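Local structure of galectin (Danio rerio, 6E20) at residues 34-39 with 112-117; 7-12 with 118-123; 76-81 with 100-105; 17-22 with 126-131; 11-16 with 89-94. The protein binds beta-galactoside-containing glycans as a galectin-family lectin, and probably recognises the envelope glycoprotein of a fish rhabdovirus in innate immunity. One frame throughout, in Å; residues are numbered along the deposited sequence.

Contact 1. Residues 34-39 with 112-117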
# COMPACT_ATOMS: atom_id res chain seq x y z
N ILE B 34 -0.03 10.27 -8.13
CA ILE B 34 -0.89 9.22 -8.74
C ILE B 34 -0.78 9.34 -10.27
O ILE B 34 -0.95 10.47 -10.83
CB ILE B 34 -2.33 9.34 -8.23
CG1 ILE B 34 -2.42 9.31 -6.70
CG2 ILE B 34 -3.21 8.27 -8.87
CD1 ILE B 34 -3.79 9.74 -6.17
N GLY B 35 -0.49 8.24 -10.95
CA GLY B 35 -0.35 8.29 -12.42
C GLY B 35 -0.06 6.94 -13.01
O GLY B 35 -0.56 5.95 -12.48
N HIS B 36 0.67 6.92 -14.12
CA HIS B 36 1.04 5.70 -14.88
C HIS B 36 2.49 5.31 -14.60
O HIS B 36 2.80 4.14 -14.70
CB HIS B 36 0.76 5.92 -16.38
CG HIS B 36 -0.69 6.11 -16.69
ND1 HIS B 36 -1.65 5.18 -16.32
CD2 HIS B 36 -1.35 7.10 -17.32
CE1 HIS B 36 -2.83 5.59 -16.72
NE2 HIS B 36 -2.68 6.77 -17.32
N SER B 37 3.37 6.26 -14.29
CA SER B 37 4.84 6.03 -14.23
C SER B 37 5.51 7.27 -13.66
O SER B 37 4.87 8.31 -13.57
CB SER B 37 5.39 5.77 -15.62
OG SER B 37 5.56 7.01 -16.30
N PRO B 38 6.81 7.22 -13.32
CA PRO B 38 7.52 8.42 -12.84
C PRO B 38 7.47 9.60 -13.83
O PRO B 38 7.54 10.74 -13.39
CB PRO B 38 8.95 7.89 -12.60
CG PRO B 38 8.79 6.39 -12.40
CD PRO B 38 7.66 6.02 -13.33
N GLU B 39 7.25 9.33 -15.12
CA GLU B 39 7.24 10.34 -16.21
C GLU B 39 5.81 10.72 -16.59
O GLU B 39 5.67 11.55 -17.48
CB GLU B 39 7.96 9.81 -17.45
CG GLU B 39 9.48 9.88 -17.34
CD GLU B 39 10.13 8.72 -16.61
OE1 GLU B 39 9.57 7.59 -16.69
OE2 GLU B 39 11.18 8.94 -15.96
N GLN B 112 -4.88 14.14 -17.46
CA GLN B 112 -4.41 12.91 -18.16
C GLN B 112 -5.62 12.15 -18.71
O GLN B 112 -5.47 11.49 -19.71
CB GLN B 112 -3.49 12.08 -17.26
CG GLN B 112 -2.99 10.76 -17.87
CD GLN B 112 -1.97 10.88 -18.98
OE1 GLN B 112 -1.60 9.90 -19.63
NE2 GLN B 112 -1.50 12.09 -19.20
N GLY B 113 -6.77 12.22 -18.05
CA GLY B 113 -8.05 11.72 -18.59
C GLY B 113 -8.30 10.24 -18.36
O GLY B 113 -9.43 9.80 -18.67
N SER B 114 -7.32 9.48 -17.84
CA SER B 114 -7.47 8.00 -17.71
C SER B 114 -8.48 7.70 -16.60
O SER B 114 -8.71 8.58 -15.74
CB SER B 114 -6.17 7.28 -17.52
OG SER B 114 -5.18 7.79 -18.40
N GLU B 115 -9.10 6.52 -16.66
CA GLU B 115 -10.06 5.98 -15.66
C GLU B 115 -9.37 4.98 -14.73
O GLU B 115 -10.04 4.52 -13.79
CB GLU B 115 -11.25 5.33 -16.37
CG GLU B 115 -12.20 6.35 -16.98
CD GLU B 115 -13.22 5.80 -17.95
OE1 GLU B 115 -14.14 5.11 -17.48
OE2 GLU B 115 -13.07 6.03 -19.17
N LYS B 116 -8.08 4.68 -14.94
CA LYS B 116 -7.33 3.75 -14.07
C LYS B 116 -5.86 4.15 -13.99
O LYS B 116 -5.26 4.36 -15.03
CB LYS B 116 -7.45 2.32 -14.62
CG LYS B 116 -6.96 1.22 -13.69
CD LYS B 116 -7.29 -0.17 -14.21
CE LYS B 116 -6.51 -0.53 -15.46
NZ LYS B 116 -7.08 -1.74 -16.11
N TYR B 117 -5.31 4.19 -12.76
CA TYR B 117 -3.90 4.53 -12.44
C TYR B 117 -3.30 3.42 -11.57
O TYR B 117 -3.90 3.07 -10.55
CB TYR B 117 -3.87 5.90 -11.77
CG TYR B 117 -4.30 7.01 -12.70
CD1 TYR B 117 -3.56 7.28 -13.84
CD2 TYR B 117 -5.44 7.78 -12.47
CE1 TYR B 117 -3.92 8.28 -14.72
CE2 TYR B 117 -5.80 8.80 -13.33
CZ TYR B 117 -5.04 9.05 -14.47
OH TYR B 117 -5.38 10.02 -15.37

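Contact 2. Residues 7-12 with 118-123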
# COMPACT_ATOMS: atom_id res chain seq x y z
N GLN B 7 3.16 -0.20 -6.88
CA GLN B 7 2.86 -0.54 -8.29
C GLN B 7 1.76 -1.60 -8.37
O GLN B 7 1.88 -2.63 -7.67
CB GLN B 7 4.12 -0.99 -9.01
CG GLN B 7 5.12 0.14 -9.17
CD GLN B 7 6.46 -0.40 -9.62
OE1 GLN B 7 7.15 -1.09 -8.87
NE2 GLN B 7 6.81 -0.07 -10.86
N ASN B 8 0.77 -1.35 -9.22
CA ASN B 8 -0.24 -2.34 -9.68
C ASN B 8 -1.34 -2.50 -8.65
O ASN B 8 -2.13 -3.45 -8.80
CB ASN B 8 0.38 -3.67 -10.08
CG ASN B 8 0.69 -3.68 -11.56
OD1 ASN B 8 1.28 -2.74 -12.07
ND2 ASN B 8 0.23 -4.70 -12.27
N MET B 9 -1.44 -1.60 -7.67
CA MET B 9 -2.64 -1.47 -6.81
C MET B 9 -3.63 -0.53 -7.51
O MET B 9 -3.57 0.66 -7.31
CB MET B 9 -2.24 -0.92 -5.43
CG MET B 9 -3.28 -1.15 -4.37
SD MET B 9 -2.75 -0.59 -2.74
CE MET B 9 -4.26 -0.85 -1.82
N SER B 10 -4.49 -1.07 -8.37
CA SER B 10 -5.31 -0.28 -9.33
C SER B 10 -6.28 0.67 -8.61
O SER B 10 -7.03 0.25 -7.77
CB SER B 10 -6.00 -1.20 -10.29
OG SER B 10 -5.03 -1.77 -11.16
N PHE B 11 -6.23 1.94 -8.97
CA PHE B 11 -7.15 3.00 -8.49
C PHE B 11 -7.99 3.46 -9.69
O PHE B 11 -7.44 4.10 -10.62
CB PHE B 11 -6.33 4.14 -7.89
CG PHE B 11 -7.12 5.29 -7.32
CD1 PHE B 11 -8.32 5.09 -6.67
CD2 PHE B 11 -6.60 6.59 -7.40
CE1 PHE B 11 -9.02 6.16 -6.13
CE2 PHE B 11 -7.30 7.66 -6.86
CZ PHE B 11 -8.50 7.44 -6.22
N LYS B 12 -9.27 3.11 -9.66
CA LYS B 12 -10.20 3.31 -10.80
C LYS B 12 -11.22 4.39 -10.45
O LYS B 12 -11.49 4.63 -9.26
CB LYS B 12 -10.92 2.00 -11.13
CG LYS B 12 -10.02 0.77 -11.27
CD LYS B 12 -10.77 -0.56 -11.42
CE LYS B 12 -11.93 -0.50 -12.41
NZ LYS B 12 -12.73 -1.76 -12.41
N LYS B 118 -2.15 2.87 -11.98
CA LYS B 118 -1.50 1.70 -11.33
C LYS B 118 -0.11 2.09 -10.79
O LYS B 118 0.64 1.18 -10.33
CB LYS B 118 -1.48 0.54 -12.32
CG LYS B 118 -2.87 0.00 -12.64
CD LYS B 118 -2.95 -0.93 -13.83
CE LYS B 118 -1.86 -1.97 -13.87
NZ LYS B 118 -2.11 -2.96 -14.95
N TYR B 119 0.19 3.39 -10.76
CA TYR B 119 1.45 3.95 -10.20
C TYR B 119 1.13 4.92 -9.06
O TYR B 119 0.41 5.90 -9.26
CB TYR B 119 2.27 4.56 -11.34
CG TYR B 119 3.54 5.21 -10.88
CD1 TYR B 119 4.72 4.50 -10.75
CD2 TYR B 119 3.53 6.54 -10.52
CE1 TYR B 119 5.87 5.12 -10.29
CE2 TYR B 119 4.67 7.17 -10.07
CZ TYR B 119 5.85 6.45 -9.95
OH TYR B 119 6.94 7.13 -9.51
N MET B 120 1.64 4.66 -7.85
CA MET B 120 1.53 5.60 -6.70
C MET B 120 2.92 5.76 -6.07
O MET B 120 3.61 4.76 -5.81
CB MET B 120 0.53 5.16 -5.63
CG MET B 120 -0.90 5.19 -6.10
SD MET B 120 -2.06 4.84 -4.75
CE MET B 120 -1.99 3.06 -4.65
N TYR B 121 3.32 7.00 -5.86
CA TYR B 121 4.65 7.33 -5.32
C TYR B 121 4.49 8.43 -4.27
O TYR B 121 3.93 9.48 -4.57
CB TYR B 121 5.57 7.70 -6.48
CG TYR B 121 6.94 8.14 -6.04
CD1 TYR B 121 7.62 7.42 -5.09
CD2 TYR B 121 7.53 9.28 -6.54
CE1 TYR B 121 8.87 7.80 -4.66
CE2 TYR B 121 8.79 9.67 -6.12
CZ TYR B 121 9.46 8.93 -5.17
N PHE B 122 4.92 8.15 -3.05
CA PHE B 122 4.91 9.10 -1.92
C PHE B 122 6.34 9.55 -1.67
O PHE B 122 7.20 8.69 -1.42
CB PHE B 122 4.28 8.44 -0.69
CG PHE B 122 2.96 7.77 -0.96
CD1 PHE B 122 2.90 6.48 -1.46
CD2 PHE B 122 1.78 8.46 -0.80
CE1 PHE B 122 1.68 5.87 -1.70
CE2 PHE B 122 0.56 7.86 -1.06
CZ PHE B 122 0.51 6.56 -1.51
N GLU B 123 6.60 10.86 -1.81
CA GLU B 123 7.99 11.39 -1.78
C GLU B 123 8.08 12.50 -0.74
O GLU B 123 7.03 13.05 -0.28
CB GLU B 123 8.43 11.82 -3.18
CG GLU B 123 8.07 13.23 -3.57
CD GLU B 123 8.10 13.47 -5.08
OE1 GLU B 123 9.02 12.93 -5.74
OE2 GLU B 123 7.20 14.18 -5.59
O HOH W 1 2.50 0.31 -11.95
O HOH W 2 -0.13 1.21 -7.54

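Contact 3. Residues 76-81 with 100-105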
# COMPACT_ATOMS: atom_id res chain seq x y z
N ASN B 76 -5.67 26.20 2.51
CA ASN B 76 -6.19 25.25 3.53
C ASN B 76 -5.10 24.21 3.84
O ASN B 76 -4.68 23.51 2.92
CB ASN B 76 -7.48 24.62 3.02
CG ASN B 76 -8.07 23.63 4.00
OD1 ASN B 76 -7.73 23.64 5.18
ND2 ASN B 76 -8.96 22.79 3.50
N PHE B 77 -4.61 24.14 5.08
CA PHE B 77 -3.41 23.36 5.45
C PHE B 77 -3.58 22.71 6.81
O PHE B 77 -2.96 23.14 7.78
CB PHE B 77 -2.15 24.22 5.46
CG PHE B 77 -0.86 23.46 5.31
CD1 PHE B 77 -0.43 23.01 4.06
CD2 PHE B 77 -0.04 23.23 6.41
CE1 PHE B 77 0.77 22.32 3.94
CE2 PHE B 77 1.15 22.53 6.28
CZ PHE B 77 1.56 22.08 5.05
N PRO B 78 -4.36 21.62 6.93
CA PRO B 78 -4.55 20.95 8.21
C PRO B 78 -3.55 19.80 8.36
O PRO B 78 -3.97 18.70 8.65
CB PRO B 78 -5.99 20.43 8.07
CG PRO B 78 -6.05 20.02 6.60
CD PRO B 78 -5.16 21.00 5.86
N PHE B 79 -2.27 20.05 8.06
CA PHE B 79 -1.17 19.10 8.34
C PHE B 79 -0.27 19.70 9.41
O PHE B 79 -0.09 20.92 9.44
CB PHE B 79 -0.34 18.78 7.10
CG PHE B 79 -1.21 18.25 5.98
CD1 PHE B 79 -1.66 16.94 6.01
CD2 PHE B 79 -1.59 19.07 4.93
CE1 PHE B 79 -2.46 16.44 4.99
CE2 PHE B 79 -2.40 18.57 3.92
CZ PHE B 79 -2.84 17.26 3.96
N ILE B 80 0.32 18.82 10.22
CA ILE B 80 1.31 19.23 11.25
C ILE B 80 2.42 18.21 11.27
O ILE B 80 2.11 16.99 11.25
CB ILE B 80 0.67 19.34 12.65
CG1 ILE B 80 -0.50 20.33 12.68
CG2 ILE B 80 1.73 19.70 13.67
CD1 ILE B 80 -1.49 20.05 13.78
N GLN B 81 3.65 18.71 11.40
CA GLN B 81 4.87 17.87 11.60
C GLN B 81 4.56 16.88 12.74
O GLN B 81 4.02 17.31 13.81
CB GLN B 81 6.11 18.73 11.88
CG GLN B 81 6.57 19.61 10.71
CD GLN B 81 5.98 21.01 10.66
OE1 GLN B 81 4.82 21.25 11.04
NE2 GLN B 81 6.76 21.96 10.16
N LEU B 100 -9.58 16.41 2.80
CA LEU B 100 -8.50 16.65 3.77
C LEU B 100 -8.98 16.24 5.15
O LEU B 100 -10.19 16.08 5.34
CB LEU B 100 -8.16 18.13 3.71
CG LEU B 100 -7.52 18.55 2.40
CD1 LEU B 100 -7.17 20.02 2.43
CD2 LEU B 100 -6.29 17.69 2.13
N PRO B 101 -8.05 16.09 6.14
CA PRO B 101 -8.40 15.67 7.50
C PRO B 101 -9.57 16.47 8.08
O PRO B 101 -10.46 15.88 8.62
CB PRO B 101 -7.14 15.95 8.34
CG PRO B 101 -6.01 15.97 7.34
CD PRO B 101 -6.61 16.32 5.99
N ASP B 102 -9.55 17.80 7.93
CA ASP B 102 -10.56 18.70 8.54
C ASP B 102 -11.85 18.71 7.69
O ASP B 102 -12.61 19.66 7.83
CB ASP B 102 -9.98 20.10 8.72
CG ASP B 102 -9.68 20.80 7.41
OD1 ASP B 102 -9.93 20.18 6.36
OD2 ASP B 102 -9.17 21.95 7.45
N GLY B 103 -12.07 17.72 6.82
CA GLY B 103 -13.33 17.58 6.05
C GLY B 103 -13.39 18.54 4.86
O GLY B 103 -14.31 18.39 4.03
N SER B 104 -12.45 19.47 4.73
CA SER B 104 -12.37 20.41 3.58
C SER B 104 -11.95 19.64 2.32
O SER B 104 -11.50 18.49 2.46
CB SER B 104 -11.43 21.52 3.88
OG SER B 104 -10.14 21.00 4.12
N GLU B 105 -12.12 20.24 1.14
CA GLU B 105 -11.95 19.54 -0.17
C GLU B 105 -11.06 20.35 -1.11
O GLU B 105 -11.10 21.60 -1.04
CB GLU B 105 -13.28 19.35 -0.90
CG GLU B 105 -14.17 18.34 -0.24
CD GLU B 105 -15.53 18.22 -0.89
OE1 GLU B 105 -15.81 18.96 -1.88
OE2 GLU B 105 -16.29 17.37 -0.44

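Contact 4. Residues 17-22 with 126-131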
# COMPACT_ATOMS: atom_id res chain seq x y z
N LEU B 17 -9.57 6.34 -2.49
CA LEU B 17 -8.21 6.05 -1.98
C LEU B 17 -8.05 6.76 -0.63
O LEU B 17 -8.17 7.99 -0.60
CB LEU B 17 -7.22 6.57 -3.01
CG LEU B 17 -5.79 6.72 -2.51
CD1 LEU B 17 -5.26 5.40 -1.98
CD2 LEU B 17 -4.92 7.25 -3.64
N THR B 18 -7.82 5.99 0.44
CA THR B 18 -7.59 6.50 1.81
C THR B 18 -6.10 6.35 2.11
O THR B 18 -5.59 5.24 1.98
CB THR B 18 -8.51 5.81 2.83
OG1 THR B 18 -9.86 6.03 2.39
CG2 THR B 18 -8.36 6.36 4.23
N ILE B 19 -5.43 7.47 2.39
CA ILE B 19 -3.97 7.51 2.71
C ILE B 19 -3.85 7.92 4.16
O ILE B 19 -4.42 8.99 4.51
CB ILE B 19 -3.19 8.46 1.78
CG1 ILE B 19 -3.30 8.03 0.32
CG2 ILE B 19 -1.73 8.57 2.23
CD1 ILE B 19 -2.98 9.11 -0.68
N THR B 20 -3.21 7.08 4.97
CA THR B 20 -2.87 7.37 6.38
C THR B 20 -1.36 7.55 6.48
O THR B 20 -0.61 6.68 6.01
CB THR B 20 -3.33 6.26 7.33
OG1 THR B 20 -4.62 5.88 6.86
CG2 THR B 20 -3.39 6.72 8.77
N GLY B 21 -0.95 8.65 7.08
CA GLY B 21 0.46 9.04 7.15
C GLY B 21 0.70 10.00 8.28
O GLY B 21 -0.26 10.48 8.90
N VAL B 22 1.98 10.25 8.54
CA VAL B 22 2.48 11.25 9.52
C VAL B 22 3.63 11.98 8.86
O VAL B 22 4.60 11.32 8.45
CB VAL B 22 2.95 10.57 10.81
CG1 VAL B 22 3.32 11.59 11.87
CG2 VAL B 22 1.93 9.57 11.33
N VAL B 126 7.66 12.26 4.80
CA VAL B 126 6.38 11.67 5.31
C VAL B 126 6.55 10.17 5.47
O VAL B 126 7.25 9.58 4.66
CB VAL B 126 5.21 12.00 4.37
CG1 VAL B 126 5.38 11.34 3.02
CG2 VAL B 126 3.87 11.67 4.98
N ARG B 127 5.91 9.58 6.47
CA ARG B 127 5.81 8.10 6.61
C ARG B 127 4.39 7.70 6.23
O ARG B 127 3.43 8.32 6.74
CB ARG B 127 6.28 7.60 7.98
CG ARG B 127 5.71 8.29 9.20
CD ARG B 127 6.47 7.84 10.44
NE ARG B 127 6.17 8.59 11.67
CZ ARG B 127 6.49 9.87 11.89
NH1 ARG B 127 7.11 10.58 10.97
NH2 ARG B 127 6.18 10.44 13.04
N ILE B 128 4.28 6.73 5.34
CA ILE B 128 2.96 6.20 4.89
C ILE B 128 2.66 4.94 5.69
O ILE B 128 3.41 3.96 5.59
CB ILE B 128 2.97 5.97 3.36
CG1 ILE B 128 3.31 7.26 2.61
CG2 ILE B 128 1.64 5.38 2.93
CD1 ILE B 128 2.34 8.40 2.86
N GLN B 129 1.58 4.99 6.46
CA GLN B 129 1.14 3.92 7.37
C GLN B 129 -0.03 3.15 6.76
O GLN B 129 -0.28 2.03 7.24
CB GLN B 129 0.71 4.51 8.71
CG GLN B 129 1.79 5.36 9.37
CD GLN B 129 1.35 5.88 10.72
OE1 GLN B 129 0.22 6.36 10.90
NE2 GLN B 129 2.24 5.78 11.69
N GLY B 130 -0.78 3.75 5.81
CA GLY B 130 -1.96 3.09 5.23
C GLY B 130 -2.27 3.56 3.83
O GLY B 130 -2.26 4.78 3.59
N VAL B 131 -2.50 2.60 2.94
CA VAL B 131 -3.09 2.81 1.59
C VAL B 131 -4.24 1.82 1.46
O VAL B 131 -3.98 0.60 1.52
CB VAL B 131 -2.06 2.66 0.46
CG1 VAL B 131 -2.66 3.07 -0.88
CG2 VAL B 131 -0.82 3.47 0.75

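Contact 5. Residues 11-16 with 89-94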
# COMPACT_ATOMS: atom_id res chain seq x y z
N PHE B 11 -6.23 1.94 -8.97
CA PHE B 11 -7.15 3.00 -8.49
C PHE B 11 -7.99 3.46 -9.69
O PHE B 11 -7.44 4.10 -10.62
CB PHE B 11 -6.33 4.14 -7.89
CG PHE B 11 -7.12 5.29 -7.32
CD1 PHE B 11 -8.32 5.09 -6.67
CD2 PHE B 11 -6.60 6.59 -7.40
CE1 PHE B 11 -9.02 6.16 -6.13
CE2 PHE B 11 -7.30 7.66 -6.86
CZ PHE B 11 -8.50 7.44 -6.22
N LYS B 12 -9.27 3.11 -9.66
CA LYS B 12 -10.20 3.31 -10.80
C LYS B 12 -11.22 4.39 -10.45
O LYS B 12 -11.49 4.63 -9.26
CB LYS B 12 -10.92 2.00 -11.13
CG LYS B 12 -10.02 0.77 -11.27
CD LYS B 12 -10.77 -0.56 -11.42
CE LYS B 12 -11.93 -0.50 -12.41
NZ LYS B 12 -12.73 -1.76 -12.41
N VAL B 13 -11.82 4.98 -11.49
CA VAL B 13 -12.97 5.91 -11.37
C VAL B 13 -14.05 5.25 -10.51
O VAL B 13 -14.45 4.13 -10.88
CB VAL B 13 -13.48 6.31 -12.77
CG1 VAL B 13 -14.96 6.70 -12.78
CG2 VAL B 13 -12.61 7.43 -13.31
N GLY B 14 -14.41 5.86 -9.38
CA GLY B 14 -15.52 5.43 -8.51
C GLY B 14 -15.06 4.93 -7.16
O GLY B 14 -15.90 4.77 -6.27
N GLN B 15 -13.78 4.63 -7.00
CA GLN B 15 -13.26 4.11 -5.70
C GLN B 15 -12.77 5.30 -4.87
O GLN B 15 -12.51 6.36 -5.44
CB GLN B 15 -12.11 3.12 -5.93
CG GLN B 15 -12.42 2.02 -6.93
CD GLN B 15 -11.26 1.08 -7.11
OE1 GLN B 15 -10.24 1.44 -7.68
NE2 GLN B 15 -11.43 -0.14 -6.65
N THR B 16 -12.67 5.14 -3.56
CA THR B 16 -11.97 6.11 -2.70
C THR B 16 -10.60 5.52 -2.37
O THR B 16 -10.51 4.31 -2.06
CB THR B 16 -12.76 6.48 -1.44
OG1 THR B 16 -14.15 6.42 -1.77
CG2 THR B 16 -12.43 7.87 -0.94
N ILE B 89 -9.15 10.39 -1.54
CA ILE B 89 -9.13 10.84 -2.96
C ILE B 89 -10.15 10.00 -3.71
O ILE B 89 -10.01 8.76 -3.70
CB ILE B 89 -7.72 10.76 -3.58
CG1 ILE B 89 -6.73 11.53 -2.71
CG2 ILE B 89 -7.71 11.23 -5.03
CD1 ILE B 89 -5.36 11.62 -3.30
N THR B 90 -11.13 10.68 -4.29
CA THR B 90 -12.11 10.14 -5.25
C THR B 90 -11.78 10.71 -6.63
O THR B 90 -11.40 11.89 -6.71
CB THR B 90 -13.52 10.58 -4.83
OG1 THR B 90 -13.70 10.18 -3.47
CG2 THR B 90 -14.58 9.96 -5.69
N PHE B 91 -11.97 9.97 -7.71
CA PHE B 91 -11.90 10.64 -9.03
C PHE B 91 -12.90 10.10 -10.03
O PHE B 91 -13.43 8.98 -9.89
CB PHE B 91 -10.49 10.62 -9.63
CG PHE B 91 -10.06 9.34 -10.29
CD1 PHE B 91 -9.82 8.20 -9.54
CD2 PHE B 91 -9.75 9.32 -11.64
CE1 PHE B 91 -9.34 7.04 -10.14
CE2 PHE B 91 -9.27 8.16 -12.24
CZ PHE B 91 -9.06 7.03 -11.49
N THR B 92 -13.08 10.94 -11.03
CA THR B 92 -13.97 10.77 -12.19
C THR B 92 -13.07 11.04 -13.39
O THR B 92 -11.95 11.54 -13.15
CB THR B 92 -15.16 11.74 -12.08
OG1 THR B 92 -14.62 13.06 -12.04
CG2 THR B 92 -16.00 11.51 -10.84
N ASN B 93 -13.55 10.80 -14.61
CA ASN B 93 -12.83 11.19 -15.85
C ASN B 93 -12.43 12.66 -15.73
O ASN B 93 -11.38 13.04 -16.29
CB ASN B 93 -13.70 11.01 -17.10
CG ASN B 93 -14.09 9.57 -17.36
OD1 ASN B 93 -13.81 9.04 -18.43
ND2 ASN B 93 -14.74 8.93 -16.40
N GLU B 94 -13.26 13.48 -15.08
CA GLU B 94 -13.12 14.97 -15.08
C GLU B 94 -12.12 15.42 -13.99
O GLU B 94 -11.29 16.30 -14.29
CB GLU B 94 -14.47 15.66 -14.89
CG GLU B 94 -15.48 15.38 -16.01
CD GLU B 94 -16.10 13.99 -15.98
OE1 GLU B 94 -16.30 13.44 -14.87
OE2 GLU B 94 -16.38 13.47 -17.06

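Contact 1. Residues 34-39 with 112-117
His36 and Tyr117 both set CG anti to their own carbonyl carbon, beside the backbone N (chi1 -65° and -66°), and from there the two rings meet at one end of the galectin beta-sandwich, where the corner after strand 30-34 reaches the start of strand 116-124. The rings meet obliquely, their planes 46° apart. Tyr117 CD1 and CE1 lie over one face of the imidazole near its rim, with Tyr117 CE1 3.3 Å from His36 NE2 and Tyr117 CD1 3.4 Å from His36 CE1. The rim of the same imidazole has polar company. Ser114 OG is hydrogen-bonded to His36 NE2 at 2.9 Å, with either atom able to be the donor, while Lys116 O lies 3.2 Å from His36 CE1. Histidine suits the place because one face can take two ring carbons of a tyrosine while a ring nitrogen meets a serine hydroxyl. The Tyr117 hydroxyl is hydrogen-bonded to the side chain of Asn110 and takes a weak bond from Ser114 N, which ties the loop 112-115 back to its own strand. Gly35 has a fully extended backbone, which glycine tolerates readily, and this shapes the corner. At the strand end of the contact, Ile34 and Tyr117 cross at about a right angle, with Ile34 CG2 3.8 Å from Tyr117 CB; Gly35 O is nearer still, 3.4 Å from Tyr117 CB.

Contact 2. Residues 7-12 with 118-123
Asn8 and Lys118 supply the direct backbone link: Asn8 N donates to Lys118 O at 2.8 Å, almost straight (175°) and in the carbonyl plane. Beside it Gln7 and Tyr119 form an antiparallel non-hydrogen-bonded pair. Asn8 has positive phi, a conformation asparagine accepts more easily than most residues, and there the chain turns a corner. Water adds a second layer, one molecule donating both to Lys118 O at 2.6 Å and to Asn8 OD1 at 3.3 Å. The other water accepts from Met9 N.

Apolar contact comes from flexible chains. The bend at chi3 of Met120 (-80°) carries Met120 CE to 4.1 Å from Met9 CB, and the unbranched thioethers adapt to each other. The aliphatic part of Lys118 passes Ser10, where Lys118 CG lies 3.2 Å from Ser10 OG, before Lys118 CE reaches Asn8. Gln7 also pairs with a strand of the second subunit, a continuous intersubunit sheet consistent with the dimer of galectin-1-like lectins.

Contact 3. Residues 76-81 with 100-105
A type I beta turn from Leu100 to Gly103, linking strands 95-99 and 105-109 as a hairpin in the galectin beta-sandwich, packs against Pro78 and its neighbours in the loop after strand 72-74. Pro101 suits the second turn position, where phi is near -49°, and Gly103 accepts the positive phi that follows. Gly103 N bonds to Leu100 O at 2.9 Å, closing the turn. Asp102 then folds back: CG sits between its own N and carbonyl carbon (chi1 67°), and Asp102 OD1 receives Ser104 N at 3.1 Å from above the carboxylate plane, an Asx turn. Across the contact, the tips of Asp102 and Asn76 point at each other with nearly coplanar end groups. The closeness of Asn76 to Ser104 in the model makes the placing of both doubtful.

Apolar packing is clearer. Pro78, centre of an inverse gamma turn, crosses Leu100 and Pro101 at about right angles, and its rigid ring gives them a compact surface. Phe79, which also meets Phe85 edge-to-face, extends this layer inward beside Ile58. Phe79 CZ lies 3.9 Å from Leu100 CD2, while Pro78 CG lies 3.8 Å from Pro101 CD.

Contact 4. Residues 17-22 with 126-131
Val22 and Arg127 face each other as an antiparallel hydrogen-bonded pair, and their side chains meet outside the backbone ladder. Arg127 puts CG in the crowded position between its N and carbonyl carbon (chi1 50°), then runs extended to NE. The guanidinium crosses Val22 at a slant; Val22 CG1, anti to its own N, sits over one of its faces near the rim, 3.3 Å from Arg127 NH2. NH2 also forms a salt bridge with Asp82. The other methyl, Val22 CG2, touches Gln129 CD at 3.8 Å.

The inner face is purely aliphatic. Leu17 CD1 meets Val131 CG1 at 3.7 Å, and Ile128 turns CD1 to within 4.1 Å of Ile19 CG2. Phe122 and Met120 of the other sheet cover these branches, whose varied shapes fill the core of the sandwich.

Between the faces the ladder shifts by one residue. Gln129 and Gly130 both face Thr20 in a classic beta bulge, so Thr20 O accepts from Gln129 N at 2.8 Å and Gly130 N at 2.9 Å, both from the same face of its plane. Gly21, bare of a side chain, allows its CA to sit 3.1 Å from Arg127 O. The chemistry implies an amphipathic strand pair: aliphatic toward the opposite sheet, mostly polar on the face of Thr20 and Arg127, where the guanidinium and Gln129 cover Val22, while Gly130 and Val131 carry the ladder on into the second subunit.

Contact 5. Residues 11-16 with 89-94
Phe11 and Phe91 form the tightly packed part of this contact, an edge-to-face pair where strands 9-12 and 85-91 of the galectin beta-sandwich run out into loops. The edge of Phe91 points at the face of Phe11, with centroids 4.8 Å apart and planes at 55°, and Phe91 CE1 stands over the centre of the Phe11 ring. Val13 packs on a face of Phe91: its CG2 makes a CH-pi contact, 4.0 Å from the ring centroid. Branched valine presents a methyl to the ring while its CA approaches Phe91 O.

The outer side is looser. Gly14, whose positive phi fits the third position of the type II turn from Lys12 to Gln15, makes a weak bond from N to Phe91 O at 3.3 Å, and Thr16 CG2 lies 3.7 Å from Thr90 OG1. Between this loose side and the ring pair, Gln15 O and Phe91 N are buried with no partner in the model. Inside, Ile89 O lies at the edge of the Phe11 ring, 3.2 Å from Phe11 CZ.

How the contacts relate
Contacts 1, 2 and 5 cluster at one end of the beta-sandwich, their centres 9 to 13 Å apart. Contacts 1 and 2 share strand 116-124, and contacts 2 and 5 share Phe11 and Lys12; Gly35 N to Tyr119 O at 3.0 Å stitches contact 1 to contact 2. Contact 4 lies in the five-stranded sheet, where strand 85-91 of contact 5 neighbours strand 16-23; Leu17 N is probably hydrogen-bonded to Ile89 O. Its side chains meet those of contact 2 across the core. Contact 3 stands apart, about 25 Å from contact 1 between centres, nested along the chain inside contacts 1, 2 and 4. Contacts 2 and 4 both reach the second subunit, so strands near both chain ends serve core and interface.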